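Local coordinates for protein papain inhibitor (Streptomyces mobaraensis, PDB 5NTB) that is produced under heat stress, inhibits the cysteine proteases papain and bromelain and the serine protease trypsin, and serves as a glutamine and lysine donor substrate for transglutaminase, at residues A[2-14]-A[96-110]. Numbering follows the deposited sequence.
Sequences IPIGQKMTGKMTY and LDRGVVNGITWKFVR. With SO4 (sulfate ion), chain D.
Strand 8-14 pairs antiparallel with two strands near the C-terminus, 104-109 and 101-102. On 104-109, Met8 N makes a hydrogen bond to Trp106 O at 2.8 Å and Trp106 N returns one to Met8 O. Gly10 and Ile104 form a second hydrogen-bonded pair. Met12 and Val101 form a third, on 101-102. Opposite Gly10 the partner chain carries a G1 beta bulge at Gly103 and Ile104, where its path bends sharply. The pairing is consistent with the double-psi beta-barrel fold; strand 8-18 also runs parallel to strand 82-86. Inside, Met8 CE sits over the six-membered ring of Trp106, 3.6 Å from its centroid and 16° off the normal. The bend at the last Met8 torsion (chi3 -67°) turns the methyl onto this face, a CH-pi contact, while Trp106 NE1 is hydrogen-bonded to Thr81 O. Ile2 CG2 lies over the Phe108 ring, 3.7 Å from Phe108 CG. Water 1 accepts from Phe108 N and donates to Pro3 O and Gln6 O, bridging the type II turn to the strand. Gly5 N adds a direct hydrogen bond to Phe108 O. At the far end, Leu96 CD2 covers the centre of the Tyr14 ring. Lys11 NZ hydrogen-bonds O1 of a sulfate, probably from the crystallisation liquor, at 2.6 Å; His82 ND1 and the backbone N of Asp79 also hold it.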
loop_
_atom_site.group_PDB
_atom_site.type_symbol
_atom_site.label_atom_id
_atom_site.label_comp_id
_atom_site.label_asym_id
_atom_site.label_seq_id
_atom_site.Cartn_x
_atom_site.Cartn_y
_atom_site.Cartn_z
ATOM N N ILE A 2 -3.042 3.096 14.100
ATOM C CA ILE A 2 -2.682 2.074 13.119
ATOM C C ILE A 2 -2.940 0.713 13.764
ATOM O O ILE A 2 -2.228 0.353 14.709
ATOM C CB ILE A 2 -1.221 2.196 12.675
ATOM C CG1 ILE A 2 -0.972 3.554 12.011
ATOM C CG2 ILE A 2 -0.868 1.052 11.716
ATOM C CD1 ILE A 2 0.505 3.866 11.809
ATOM N N PRO A 3 -3.931 -0.046 13.305
ATOM C CA PRO A 3 -4.247 -1.327 13.965
ATOM C C PRO A 3 -3.357 -2.473 13.491
ATOM O O PRO A 3 -3.744 -3.314 12.680
ATOM C CB PRO A 3 -5.711 -1.545 13.583
ATOM C CG PRO A 3 -5.838 -0.889 12.244
ATOM C CD PRO A 3 -4.898 0.288 12.246
ATOM N N ILE A 4 -2.133 -2.498 14.027
ATOM C CA ILE A 4 -1.159 -3.507 13.636
ATOM C C ILE A 4 -1.737 -4.895 13.841
ATOM O O ILE A 4 -2.306 -5.202 14.896
ATOM C CB ILE A 4 0.138 -3.339 14.440
ATOM C CG1 ILE A 4 0.734 -1.949 14.225
ATOM C CG2 ILE A 4 1.129 -4.445 14.081
ATOM C CD1 ILE A 4 1.314 -1.742 12.852
ATOM N N GLY A 5 -1.596 -5.744 12.821
ATOM C CA GLY A 5 -1.994 -7.130 12.894
ATOM C C GLY A 5 -3.443 -7.408 12.569
ATOM O O GLY A 5 -3.822 -8.578 12.470
ATOM N N GLN A 6 -4.268 -6.387 12.394
ATOM C CA GLN A 6 -5.685 -6.614 12.149
ATOM C C GLN A 6 -5.920 -6.812 10.656
ATOM O O GLN A 6 -5.683 -5.897 9.859
ATOM C CB GLN A 6 -6.537 -5.466 12.679
ATOM C CG GLN A 6 -7.869 -5.341 11.952
ATOM C CD GLN A 6 -8.589 -4.043 12.248
ATOM O OE1 GLN A 6 -8.987 -3.321 11.328
ATOM N NE2 GLN A 6 -8.780 -3.747 13.526
ATOM N N LYS A 7 -6.387 -7.996 10.281
ATOM C CA LYS A 7 -6.612 -8.284 8.873
ATOM C C LYS A 7 -7.857 -7.554 8.396
ATOM O O LYS A 7 -8.873 -7.488 9.097
ATOM C CB LYS A 7 -6.748 -9.794 8.633
ATOM C CG LYS A 7 -5.469 -10.595 8.891
ATOM C CD LYS A 7 -5.099 -11.478 7.691
ATOM C CE LYS A 7 -3.640 -11.935 7.736
ATOM N NZ LYS A 7 -3.098 -11.918 9.128
ATOM N N MET A 8 -7.764 -6.975 7.210
ATOM C CA MET A 8 -8.881 -6.294 6.583
ATOM C C MET A 8 -9.121 -6.874 5.205
ATOM O O MET A 8 -8.179 -7.280 4.519
ATOM C CB MET A 8 -8.621 -4.808 6.470
ATOM C CG MET A 8 -8.816 -4.137 7.811
ATOM S SD MET A 8 -8.225 -2.456 7.821
ATOM C CE MET A 8 -6.464 -2.686 7.628
ATOM N N THR A 9 -10.385 -6.937 4.813
ATOM C CA THR A 9 -10.723 -7.317 3.459
ATOM C C THR A 9 -10.849 -6.062 2.618
ATOM O O THR A 9 -11.440 -5.068 3.045
ATOM C CB THR A 9 -12.025 -8.113 3.416
ATOM O OG1 THR A 9 -11.880 -9.294 4.218
ATOM C CG2 THR A 9 -12.332 -8.519 1.982
ATOM N N GLY A 10 -10.275 -6.104 1.429
ATOM C CA GLY A 10 -10.452 -4.967 0.565
ATOM C C GLY A 10 -10.051 -5.274 -0.852
ATOM O O GLY A 10 -10.206 -6.401 -1.337
ATOM N N LYS A 11 -9.555 -4.262 -1.532
ATOM C CA LYS A 11 -9.211 -4.393 -2.930
ATOM C C LYS A 11 -7.846 -3.778 -3.144
ATOM O O LYS A 11 -7.357 -2.979 -2.333
ATOM C CB LYS A 11 -10.247 -3.723 -3.834
ATOM C CG LYS A 11 -10.215 -2.217 -3.771
ATOM C CD LYS A 11 -11.161 -1.582 -4.790
ATOM C CE LYS A 11 -12.557 -1.432 -4.218
ATOM N NZ LYS A 11 -13.386 -0.488 -5.020
ATOM N N MET A 12 -7.227 -4.171 -4.242
ATOM C CA MET A 12 -5.942 -3.608 -4.603
ATOM C C MET A 12 -5.951 -3.182 -6.060
ATOM O O MET A 12 -6.508 -3.858 -6.932
ATOM C CB MET A 12 -4.799 -4.589 -4.343
ATOM C CG MET A 12 -4.842 -5.860 -5.158
ATOM S SD MET A 12 -3.432 -6.911 -4.752
ATOM C CE MET A 12 -3.669 -8.227 -5.947
ATOM N N THR A 13 -5.360 -2.030 -6.294
ATOM C CA THR A 13 -4.994 -1.562 -7.618
ATOM C C THR A 13 -3.495 -1.342 -7.615
ATOM O O THR A 13 -2.805 -1.628 -6.633
ATOM C CB THR A 13 -5.748 -0.281 -7.961
ATOM O OG1 THR A 13 -5.549 0.672 -6.915
ATOM C CG2 THR A 13 -7.236 -0.557 -8.078
ATOM N N TYR A 14 -2.968 -0.832 -8.715
ATOM C CA TYR A 14 -1.545 -0.536 -8.723
ATOM C C TYR A 14 -1.281 0.783 -9.428
ATOM O O TYR A 14 -2.105 1.288 -10.194
ATOM C CB TYR A 14 -0.719 -1.656 -9.369
ATOM C CG TYR A 14 -0.980 -1.831 -10.843
ATOM C CD1 TYR A 14 -0.315 -1.046 -11.775
ATOM C CD2 TYR A 14 -1.897 -2.769 -11.298
ATOM C CE1 TYR A 14 -0.554 -1.184 -13.116
ATOM C CE2 TYR A 14 -2.136 -2.916 -12.650
ATOM C CZ TYR A 14 -1.457 -2.117 -13.542
ATOM O OH TYR A 14 -1.668 -2.251 -14.896
ATOM N N LEU A 96 -0.959 -8.013 -14.148
ATOM C CA LEU A 96 -1.175 -6.577 -14.297
ATOM C C LEU A 96 -2.363 -6.273 -15.193
ATOM O O LEU A 96 -3.026 -5.246 -15.012
ATOM C CB LEU A 96 0.078 -5.903 -14.850
ATOM C CG LEU A 96 1.231 -5.881 -13.844
ATOM C CD1 LEU A 96 2.511 -5.382 -14.481
ATOM C CD2 LEU A 96 0.849 -5.038 -12.631
ATOM N N ASP A 97 -2.662 -7.142 -16.155
ATOM C CA ASP A 97 -3.749 -6.812 -17.060
ATOM C C ASP A 97 -5.121 -7.026 -16.437
ATOM O O ASP A 97 -6.128 -6.716 -17.081
ATOM C CB ASP A 97 -3.614 -7.595 -18.374
ATOM C CG ASP A 97 -3.735 -9.100 -18.200
ATOM O OD1 ASP A 97 -3.827 -9.579 -17.055
ATOM O OD2 ASP A 97 -3.739 -9.806 -19.232
ATOM N N ARG A 98 -5.181 -7.525 -15.197
ATOM C CA ARG A 98 -6.447 -7.590 -14.471
ATOM C C ARG A 98 -6.890 -6.214 -13.988
ATOM O O ARG A 98 -8.094 -5.931 -13.953
ATOM C CB ARG A 98 -6.323 -8.553 -13.287
ATOM N N GLY A 99 -5.942 -5.358 -13.606
ATOM C CA GLY A 99 -6.215 -3.973 -13.266
ATOM C C GLY A 99 -6.611 -3.717 -11.822
ATOM O O GLY A 99 -5.955 -2.947 -11.111
ATOM N N VAL A 100 -7.704 -4.333 -11.384
ATOM C CA VAL A 100 -8.174 -4.206 -10.008
ATOM C C VAL A 100 -8.595 -5.581 -9.526
ATOM O O VAL A 100 -9.252 -6.333 -10.252
ATOM C CB VAL A 100 -9.327 -3.197 -9.880
ATOM C CG1 VAL A 100 -10.365 -3.449 -10.952
ATOM C CG2 VAL A 100 -9.948 -3.254 -8.481
ATOM N N VAL A 101 -8.195 -5.918 -8.307
ATOM C CA VAL A 101 -8.521 -7.200 -7.702
ATOM C C VAL A 101 -9.299 -6.928 -6.430
ATOM O O VAL A 101 -8.771 -6.322 -5.490
ATOM C CB VAL A 101 -7.266 -8.029 -7.395
ATOM C CG1 VAL A 101 -7.638 -9.265 -6.608
ATOM C CG2 VAL A 101 -6.539 -8.395 -8.677
ATOM N N ASN A 102 -10.548 -7.368 -6.395
ATOM C CA ASN A 102 -11.322 -7.326 -5.171
ATOM C C ASN A 102 -11.051 -8.582 -4.360
ATOM O O ASN A 102 -10.574 -9.598 -4.875
ATOM C CB ASN A 102 -12.810 -7.231 -5.481
ATOM C CG ASN A 102 -13.171 -5.930 -6.156
ATOM O OD1 ASN A 102 -13.020 -4.858 -5.574
ATOM N ND2 ASN A 102 -13.633 -6.010 -7.396
ATOM N N GLY A 103 -11.376 -8.507 -3.079
ATOM C CA GLY A 103 -11.259 -9.686 -2.247
ATOM C C GLY A 103 -9.848 -10.069 -1.864
ATOM O O GLY A 103 -9.547 -11.260 -1.747
ATOM N N ILE A 104 -8.964 -9.094 -1.682
ATOM C CA ILE A 104 -7.673 -9.363 -1.072
ATOM C C ILE A 104 -7.823 -9.175 0.428
ATOM O O ILE A 104 -8.817 -8.627 0.917
ATOM C CB ILE A 104 -6.562 -8.445 -1.611
ATOM C CG1 ILE A 104 -6.871 -6.985 -1.249
ATOM C CG2 ILE A 104 -6.422 -8.626 -3.105
ATOM C CD1 ILE A 104 -5.657 -6.156 -0.916
ATOM N N THR A 105 -6.830 -9.636 1.164
ATOM C CA THR A 105 -6.740 -9.333 2.575
ATOM C C THR A 105 -5.411 -8.641 2.815
ATOM O O THR A 105 -4.414 -8.934 2.147
ATOM C CB THR A 105 -6.851 -10.593 3.427
ATOM O OG1 THR A 105 -5.648 -11.352 3.293
ATOM C CG2 THR A 105 -8.064 -11.460 2.984
ATOM N N TRP A 106 -5.404 -7.702 3.751
ATOM C CA TRP A 106 -4.166 -7.014 4.073
ATOM C C TRP A 106 -4.185 -6.563 5.518
ATOM O O TRP A 106 -5.241 -6.428 6.137
ATOM C CB TRP A 106 -3.898 -5.834 3.115
ATOM C CG TRP A 106 -4.848 -4.675 3.169
ATOM C CD1 TRP A 106 -6.022 -4.538 2.481
ATOM C CD2 TRP A 106 -4.675 -3.471 3.917
ATOM N NE1 TRP A 106 -6.592 -3.310 2.760
ATOM C CE2 TRP A 106 -5.784 -2.640 3.639
ATOM C CE3 TRP A 106 -3.680 -3.006 4.781
ATOM C CZ2 TRP A 106 -5.939 -1.377 4.212
ATOM C CZ3 TRP A 106 -3.826 -1.745 5.349
ATOM C CH2 TRP A 106 -4.949 -0.936 5.049
ATOM N N LYS A 107 -2.990 -6.332 6.053
ATOM C CA LYS A 107 -2.870 -5.837 7.412
ATOM C C LYS A 107 -1.607 -5.008 7.494
ATOM O O LYS A 107 -0.629 -5.267 6.781
ATOM C CB LYS A 107 -2.829 -6.970 8.448
ATOM C CG LYS A 107 -1.635 -7.899 8.296
ATOM C CD LYS A 107 -1.618 -8.919 9.425
ATOM C CE LYS A 107 -0.439 -9.845 9.300
ATOM N NZ LYS A 107 -0.387 -10.807 10.457
ATOM N N PHE A 108 -1.655 -3.995 8.347
ATOM C CA PHE A 108 -0.452 -3.283 8.753
ATOM C C PHE A 108 0.412 -4.174 9.631
ATOM O O PHE A 108 -0.097 -4.861 10.524
ATOM C CB PHE A 108 -0.813 -2.027 9.543
ATOM C CG PHE A 108 -1.552 -0.981 8.750
ATOM C CD1 PHE A 108 -0.886 -0.219 7.801
ATOM C CD2 PHE A 108 -2.890 -0.722 8.994
ATOM C CE1 PHE A 108 -1.557 0.768 7.088
ATOM C CE2 PHE A 108 -3.566 0.273 8.293
ATOM C CZ PHE A 108 -2.889 1.021 7.339
ATOM N N VAL A 109 1.726 -4.128 9.409
ATOM C CA VAL A 109 2.682 -4.848 10.251
ATOM C C VAL A 109 3.874 -3.961 10.585
ATOM O O VAL A 109 4.124 -2.939 9.946
ATOM C CB VAL A 109 3.201 -6.142 9.593
ATOM C CG1 VAL A 109 2.072 -7.136 9.379
ATOM C CG2 VAL A 109 3.899 -5.822 8.282
ATOM N N ARG A 110 4.635 -4.391 11.591
ATOM C CA ARG A 110 5.897 -3.741 11.929
ATOM C C ARG A 110 7.050 -4.738 11.891
ATOM O O ARG A 110 8.061 -4.507 11.224
ATOM C CB ARG A 110 5.816 -3.083 13.308
ATOM C CG ARG A 110 5.210 -1.696 13.262
ATOM C CD ARG A 110 5.706 -0.816 14.397
ATOM N NE ARG A 110 5.313 0.575 14.180
ATOM C CZ ARG A 110 4.191 1.117 14.648
ATOM N NH1 ARG A 110 3.911 2.388 14.398
ATOM N NH2 ARG A 110 3.347 0.389 15.369
HETATM S S SO4 D . -12.661 2.982 -4.136
HETATM O O1 SO4 D . -13.254 1.713 -3.714
HETATM O O2 SO4 D . -12.367 2.948 -5.568
HETATM O O3 SO4 D . -11.428 3.216 -3.374
HETATM O O4 SO4 D . -13.601 4.064 -3.842
HETATM O O HOH W 1 -3.904 -3.871 10.025
HETATM O O HOH W 2 -2.760 -10.935 12.036
HETATM O O HOH W 3 -13.142 -5.390 -2.801
HETATM O O HOH W 4 -4.642 -0.740 -11.107
#